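Local coordinates for protein class B carbapenemase GOB-18 (Elizabethkingia meningoseptica, PDB 5K0W) that probably hydrolyses beta-lactam antibiotics, carbapenems among them, as a dizinc metallo-beta-lactamase of subclass B3, at residues Q219-K230 against L275-I283. Numbering follows the deposited sequence.
Sequences QSDYAYTFGVMK and LEKSYLNKI
F226 and Y279 carry the tight part of this nearly antiparallel helix pair; the axes of 219-230 and 275-283 come within 11.0 Å at 155°. With CG anti to the backbone N (chi1 161°), the ring of Y279 extends toward helix 219-230 and sits as a knob among Q219, Y222, A223 and F226. It lies obliquely to both neighbouring rings, its plane 35° from that of F226, whose CE2 rests against Y279 CG and CB; together the three make an aromatic cluster. Y222 meets it through CB, 3.5 Å from Y279 CE1, while the Y222 hydroxyl is hydrogen-bonded to S202 O. At the tip, Y279 OH gives a weak hydrogen bond to Q219 O, a carbonyl that also accepts the helical bond from A223 N. One face of F226 receives a CH-pi contact from E276, CA standing 3.7 Å from the ring centroid; L275 CB lies at the ring edge.

The exposed ends are looser: K230 NZ makes a long salt bridge of 3.5 Å to E276 OE1, and the Q219 side chain reaches I283 CG2 by simple contact. Helix 265-284 packs along the outside of helix 218-230, whose Y222 approaches the zinc ligand H175 and whose F226 also touches P201; strand 236-239, following helix 218-230 in the chain, edges the five-stranded sheet.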
ATOM      1  N   GLN A 219       0.005 -14.339  14.820  1.00 17.41           N
ATOM      2  CA  GLN A 219      -1.365 -14.631  15.198  1.00 17.90           C
ATOM      3  C   GLN A 219      -1.993 -13.481  15.956  1.00 19.72           C
ATOM      4  O   GLN A 219      -3.074 -13.010  15.560  1.00 18.87           O
ATOM      5  CB  GLN A 219      -1.433 -15.928  16.013  1.00 19.92           C
ATOM      6  CG  GLN A 219      -2.832 -16.510  16.055  1.00 35.91           C
ATOM      7  CD  GLN A 219      -2.940 -17.614  17.055  1.00 42.96           C
ATOM      8  OE1 GLN A 219      -2.923 -18.805  16.695  1.00 33.85           O
ATOM      9  NE2 GLN A 219      -3.095 -17.227  18.322  1.00 28.38           N
ATOM     10  N   SER A 220      -1.312 -13.024  17.033  1.00 14.52           N
ATOM     11  CA  SER A 220      -1.764 -11.898  17.856  1.00 13.96           C
ATOM     12  C   SER A 220      -1.841 -10.601  17.043  1.00 17.63           C
ATOM     13  O   SER A 220      -2.782  -9.826  17.237  1.00 17.43           O
ATOM     14  CB  SER A 220      -0.867 -11.711  19.076  1.00 17.62           C
ATOM     15  OG  SER A 220       0.520 -11.773  18.782  1.00 21.21           O
ATOM     16  N   ASP A 221      -0.874 -10.383  16.108  1.00 13.10           N
ATOM     17  CA  ASP A 221      -0.840  -9.188  15.260  1.00 12.22           C
ATOM     18  C   ASP A 221      -2.102  -9.029  14.425  1.00 14.99           C
ATOM     19  O   ASP A 221      -2.789  -8.034  14.609  1.00 13.99           O
ATOM     20  CB  ASP A 221       0.448  -9.112  14.444  1.00 14.39           C
ATOM     21  CG  ASP A 221       1.577  -8.352  15.127  1.00 25.12           C
ATOM     22  OD1 ASP A 221       1.358  -7.844  16.257  1.00 26.64           O
ATOM     23  OD2 ASP A 221       2.652  -8.192  14.497  1.00 28.90           O
ATOM     24  N   TYR A 222      -2.462 -10.066  13.610  1.00 12.00           N
ATOM     25  CA  TYR A 222      -3.698 -10.194  12.816  1.00 11.35           C
ATOM     26  C   TYR A 222      -4.951  -9.983  13.710  1.00 15.95           C
ATOM     27  O   TYR A 222      -5.912  -9.305  13.301  1.00 14.44           O
ATOM     28  CB  TYR A 222      -3.801 -11.621  12.206  1.00 11.97           C
ATOM     29  CG  TYR A 222      -3.108 -11.827  10.872  1.00 13.34           C
ATOM     30  CD1 TYR A 222      -3.527 -11.146   9.730  1.00 14.40           C
ATOM     31  CD2 TYR A 222      -2.060 -12.732  10.741  1.00 14.19           C
ATOM     32  CE1 TYR A 222      -2.881 -11.319   8.510  1.00 14.05           C
ATOM     33  CE2 TYR A 222      -1.404 -12.909   9.523  1.00 14.32           C
ATOM     34  CZ  TYR A 222      -1.841 -12.226   8.404  1.00 16.27           C
ATOM     35  OH  TYR A 222      -1.214 -12.419   7.200  1.00 14.91           O
ATOM     36  N   ALA A 223      -4.935 -10.603  14.921  1.00 12.61           N
ATOM     37  CA  ALA A 223      -6.041 -10.506  15.871  1.00 12.50           C
ATOM     38  C   ALA A 223      -6.302  -9.043  16.261  1.00 16.30           C
ATOM     39  O   ALA A 223      -7.458  -8.608  16.246  1.00 15.95           O
ATOM     40  CB  ALA A 223      -5.781 -11.375  17.090  1.00 12.71           C
ATOM     41  N   TYR A 224      -5.227  -8.274  16.524  1.00 12.45           N
ATOM     42  CA  TYR A 224      -5.319  -6.859  16.843  1.00 12.96           C
ATOM     43  C   TYR A 224      -5.908  -6.145  15.607  1.00 18.78           C
ATOM     44  O   TYR A 224      -6.952  -5.499  15.719  1.00 18.00           O
ATOM     45  CB  TYR A 224      -3.923  -6.325  17.192  1.00 15.15           C
ATOM     46  CG  TYR A 224      -3.775  -4.816  17.127  1.00 18.08           C
ATOM     47  CD1 TYR A 224      -3.361  -4.183  15.952  1.00 20.11           C
ATOM     48  CD2 TYR A 224      -3.985  -4.028  18.255  1.00 18.29           C
ATOM     49  CE1 TYR A 224      -3.217  -2.796  15.890  1.00 21.92           C
ATOM     50  CE2 TYR A 224      -3.827  -2.644  18.212  1.00 19.42           C
ATOM     51  CZ  TYR A 224      -3.445  -2.030  17.027  1.00 29.64           C
ATOM     52  OH  TYR A 224      -3.285  -0.661  17.001  1.00 31.90           O
ATOM     53  N   THR A 225      -5.240  -6.327  14.424  1.00 15.53           N
ATOM     54  CA  THR A 225      -5.575  -5.788  13.106  1.00 14.22           C
ATOM     55  C   THR A 225      -7.051  -5.893  12.778  1.00 16.93           C
ATOM     56  O   THR A 225      -7.622  -4.892  12.348  1.00 16.58           O
ATOM     57  CB  THR A 225      -4.645  -6.356  12.036  1.00 19.01           C
ATOM     58  OG1 THR A 225      -3.331  -5.995  12.398  1.00 22.67           O
ATOM     59  CG2 THR A 225      -4.911  -5.780  10.642  1.00 17.48           C
ATOM     60  N   PHE A 226      -7.676  -7.069  13.006  1.00 12.77           N
ATOM     61  CA  PHE A 226      -9.111  -7.243  12.749  1.00 12.27           C
ATOM     62  C   PHE A 226      -9.949  -6.386  13.693  1.00 18.08           C
ATOM     63  O   PHE A 226     -10.904  -5.737  13.248  1.00 18.68           O
ATOM     64  CB  PHE A 226      -9.538  -8.724  12.763  1.00 13.42           C
ATOM     65  CG  PHE A 226      -9.051  -9.534  11.569  1.00 14.31           C
ATOM     66  CD1 PHE A 226      -9.561  -9.306  10.294  1.00 17.16           C
ATOM     67  CD2 PHE A 226      -8.145 -10.571  11.733  1.00 14.77           C
ATOM     68  CE1 PHE A 226      -9.131 -10.074   9.203  1.00 16.76           C
ATOM     69  CE2 PHE A 226      -7.708 -11.316  10.641  1.00 16.97           C
ATOM     70  CZ  PHE A 226      -8.206 -11.065   9.386  1.00 14.51           C
ATOM     71  N   GLY A 227      -9.528  -6.311  14.954  1.00 15.61           N
ATOM     72  CA  GLY A 227     -10.210  -5.495  15.952  1.00 15.86           C
ATOM     73  C   GLY A 227     -10.232  -4.024  15.579  1.00 21.02           C
ATOM     74  O   GLY A 227     -11.298  -3.425  15.456  1.00 20.63           O
ATOM     75  N   VAL A 228      -9.055  -3.447  15.362  1.00 19.01           N
ATOM     76  CA  VAL A 228      -8.847  -2.033  15.037  1.00 18.88           C
ATOM     77  C   VAL A 228      -9.465  -1.615  13.666  1.00 19.91           C
ATOM     78  O   VAL A 228     -10.036  -0.527  13.554  1.00 17.33           O
ATOM     79  CB  VAL A 228      -7.339  -1.668  15.238  1.00 24.23           C
ATOM     80  CG1 VAL A 228      -6.434  -2.372  14.232  1.00 23.53           C
ATOM     81  CG2 VAL A 228      -7.102  -0.161  15.230  1.00 25.04           C
ATOM     82  N   MET A 229      -9.412  -2.511  12.661  1.00 17.16           N
ATOM     83  CA  MET A 229      -9.957  -2.236  11.327  1.00 16.80           C
ATOM     84  C   MET A 229     -11.502  -2.169  11.254  1.00 21.05           C
ATOM     85  O   MET A 229     -12.033  -1.443  10.413  1.00 20.72           O
ATOM     86  CB  MET A 229      -9.348  -3.159  10.259  1.00 18.79           C
ATOM     87  CG  MET A 229      -7.981  -2.709   9.782  1.00 22.52           C
ATOM     88  SD  MET A 229      -7.204  -3.783   8.545  1.00 26.81           S
ATOM     89  CE  MET A 229      -7.725  -2.990   7.017  1.00 22.81           C
ATOM     90  N   LYS A 230     -12.208  -2.911  12.118  1.00 17.89           N
ATOM     91  CA  LYS A 230     -13.683  -2.929  12.190  1.00 18.36           C
ATOM     92  C   LYS A 230     -14.252  -1.646  12.814  1.00 22.92           C
ATOM     93  O   LYS A 230     -15.422  -1.329  12.592  1.00 21.96           O
ATOM     94  CB  LYS A 230     -14.167  -4.135  13.026  1.00 21.09           C
ATOM     95  CG  LYS A 230     -14.267  -5.455  12.252  1.00 24.53           C
ATOM     96  CD  LYS A 230     -14.330  -6.679  13.174  1.00 34.11           C
ATOM     97  CE  LYS A 230     -15.713  -7.034  13.685  1.00 43.51           C
ATOM     98  NZ  LYS A 230     -15.681  -8.194  14.622  1.00 51.39           N
ATOM     99  N   LEU A 275     -12.178 -12.003   5.731  1.00 19.52           N
ATOM    100  CA  LEU A 275     -10.772 -12.179   6.055  1.00 17.81           C
ATOM    101  C   LEU A 275     -10.606 -12.673   7.512  1.00 24.08           C
ATOM    102  O   LEU A 275      -9.716 -13.495   7.779  1.00 24.80           O
ATOM    103  CB  LEU A 275      -9.988 -10.894   5.768  1.00 16.66           C
ATOM    104  CG  LEU A 275      -9.711 -10.607   4.283  1.00 19.68           C
ATOM    105  CD1 LEU A 275      -9.346  -9.162   4.054  1.00 18.44           C
ATOM    106  CD2 LEU A 275      -8.615 -11.482   3.738  1.00 22.45           C
ATOM    107  N   GLU A 276     -11.484 -12.225   8.438  1.00 21.23           N
ATOM    108  CA  GLU A 276     -11.468 -12.657   9.845  1.00 21.47           C
ATOM    109  C   GLU A 276     -11.996 -14.079   9.938  1.00 29.66           C
ATOM    110  O   GLU A 276     -11.397 -14.887  10.652  1.00 30.68           O
ATOM    111  CB  GLU A 276     -12.279 -11.711  10.718  1.00 22.78           C
ATOM    112  CG  GLU A 276     -12.000 -11.825  12.204  1.00 35.77           C
ATOM    113  CD  GLU A 276     -13.047 -11.122  13.039  1.00 59.39           C
ATOM    114  OE1 GLU A 276     -12.938  -9.887  13.209  1.00 57.89           O
ATOM    115  OE2 GLU A 276     -14.027 -11.787  13.445  1.00 60.70           O
ATOM    116  N   LYS A 277     -13.076 -14.406   9.170  1.00 27.91           N
ATOM    117  CA  LYS A 277     -13.684 -15.752   9.086  1.00 27.94           C
ATOM    118  C   LYS A 277     -12.635 -16.789   8.691  1.00 31.49           C
ATOM    119  O   LYS A 277     -12.527 -17.819   9.352  1.00 32.03           O
ATOM    120  CB  LYS A 277     -14.864 -15.772   8.088  1.00 30.54           C
ATOM    121  CG  LYS A 277     -16.223 -15.640   8.744  1.00 39.23           C
ATOM    122  CD  LYS A 277     -17.305 -15.216   7.747  1.00 49.22           C
ATOM    123  CE  LYS A 277     -18.671 -15.458   8.342  1.00 58.14           C
ATOM    124  NZ  LYS A 277     -19.734 -14.676   7.654  1.00 62.44           N
ATOM    125  N   SER A 278     -11.835 -16.499   7.649  1.00 28.63           N
ATOM    126  CA  SER A 278     -10.780 -17.429   7.234  1.00 28.79           C
ATOM    127  C   SER A 278      -9.592 -17.406   8.205  1.00 34.19           C
ATOM    128  O   SER A 278      -8.992 -18.456   8.435  1.00 35.24           O
ATOM    129  CB  SER A 278     -10.374 -17.255   5.770  1.00 29.98           C
ATOM    130  OG  SER A 278      -9.910 -15.949   5.507  1.00 38.44           O
ATOM    131  N   TYR A 279      -9.323 -16.238   8.844  1.00 30.11           N
ATOM    132  CA  TYR A 279      -8.247 -16.121   9.832  1.00 30.20           C
ATOM    133  C   TYR A 279      -8.519 -17.044  11.027  1.00 33.14           C
ATOM    134  O   TYR A 279      -7.625 -17.790  11.441  1.00 32.09           O
ATOM    135  CB  TYR A 279      -8.045 -14.660  10.282  1.00 31.81           C
ATOM    136  CG  TYR A 279      -7.294 -14.532  11.589  1.00 34.91           C
ATOM    137  CD1 TYR A 279      -5.933 -14.831  11.669  1.00 37.00           C
ATOM    138  CD2 TYR A 279      -7.947 -14.157  12.756  1.00 36.45           C
ATOM    139  CE1 TYR A 279      -5.247 -14.766  12.881  1.00 36.70           C
ATOM    140  CE2 TYR A 279      -7.267 -14.072  13.972  1.00 37.84           C
ATOM    141  CZ  TYR A 279      -5.918 -14.384  14.030  1.00 44.55           C
ATOM    142  OH  TYR A 279      -5.254 -14.305  15.230  1.00 44.81           O
ATOM    143  N   LEU A 280      -9.767 -16.997  11.556  1.00 28.62           N
ATOM    144  CA  LEU A 280     -10.200 -17.822  12.677  1.00 27.74           C
ATOM    145  C   LEU A 280     -10.240 -19.276  12.278  1.00 32.33           C
ATOM    146  O   LEU A 280      -9.846 -20.119  13.081  1.00 32.64           O
ATOM    147  CB  LEU A 280     -11.555 -17.380  13.247  1.00 27.36           C
ATOM    148  CG  LEU A 280     -11.599 -16.008  13.915  1.00 31.53           C
ATOM    149  CD1 LEU A 280     -13.001 -15.390  13.820  1.00 31.12           C
ATOM    150  CD2 LEU A 280     -11.080 -16.062  15.356  1.00 31.44           C
ATOM    151  N   ASN A 281     -10.663 -19.579  11.032  1.00 28.60           N
ATOM    152  CA  ASN A 281     -10.708 -20.957  10.552  1.00 28.40           C
ATOM    153  C   ASN A 281      -9.314 -21.556  10.484  1.00 32.06           C
ATOM    154  O   ASN A 281      -9.140 -22.757  10.714  1.00 32.29           O
ATOM    155  CB  ASN A 281     -11.421 -21.063   9.219  1.00 30.36           C
ATOM    156  CG  ASN A 281     -12.267 -22.287   9.146  1.00 62.96           C
ATOM    157  OD1 ASN A 281     -13.336 -22.357   9.752  1.00 57.73           O
ATOM    158  ND2 ASN A 281     -11.773 -23.293   8.447  1.00 59.57           N
ATOM    159  N   LYS A 282      -8.306 -20.702  10.226  1.00 27.92           N
ATOM    160  CA  LYS A 282      -6.900 -21.112  10.190  1.00 27.35           C
ATOM    161  C   LYS A 282      -6.393 -21.420  11.624  1.00 32.78           C
ATOM    162  O   LYS A 282      -5.774 -22.468  11.835  1.00 31.17           O
ATOM    163  CB  LYS A 282      -6.029 -20.052   9.478  1.00 27.30           C
ATOM    164  CG  LYS A 282      -4.545 -20.361   9.516  1.00 24.33           C
ATOM    165  CD  LYS A 282      -3.796 -19.817   8.330  1.00 31.25           C
ATOM    166  CE  LYS A 282      -2.318 -20.134   8.393  1.00 40.86           C
ATOM    167  NZ  LYS A 282      -2.031 -21.554   8.086  1.00 41.88           N
ATOM    168  N   ILE A 283      -6.683 -20.521  12.598  1.00 30.89           N
ATOM    169  CA  ILE A 283      -6.254 -20.701  13.988  1.00 31.88           C
ATOM    170  C   ILE A 283      -6.885 -21.901  14.714  1.00 39.44           C
ATOM    171  O   ILE A 283      -6.268 -22.429  15.644  1.00 39.52           O
ATOM    172  CB  ILE A 283      -6.221 -19.407  14.830  1.00 35.08           C
ATOM    173  CG1 ILE A 283      -7.613 -18.946  15.242  1.00 35.61           C
ATOM    174  CG2 ILE A 283      -5.468 -18.310  14.118  1.00 37.17           C
ATOM    175  CD1 ILE A 283      -7.764 -18.725  16.705  1.00 47.63           C
TER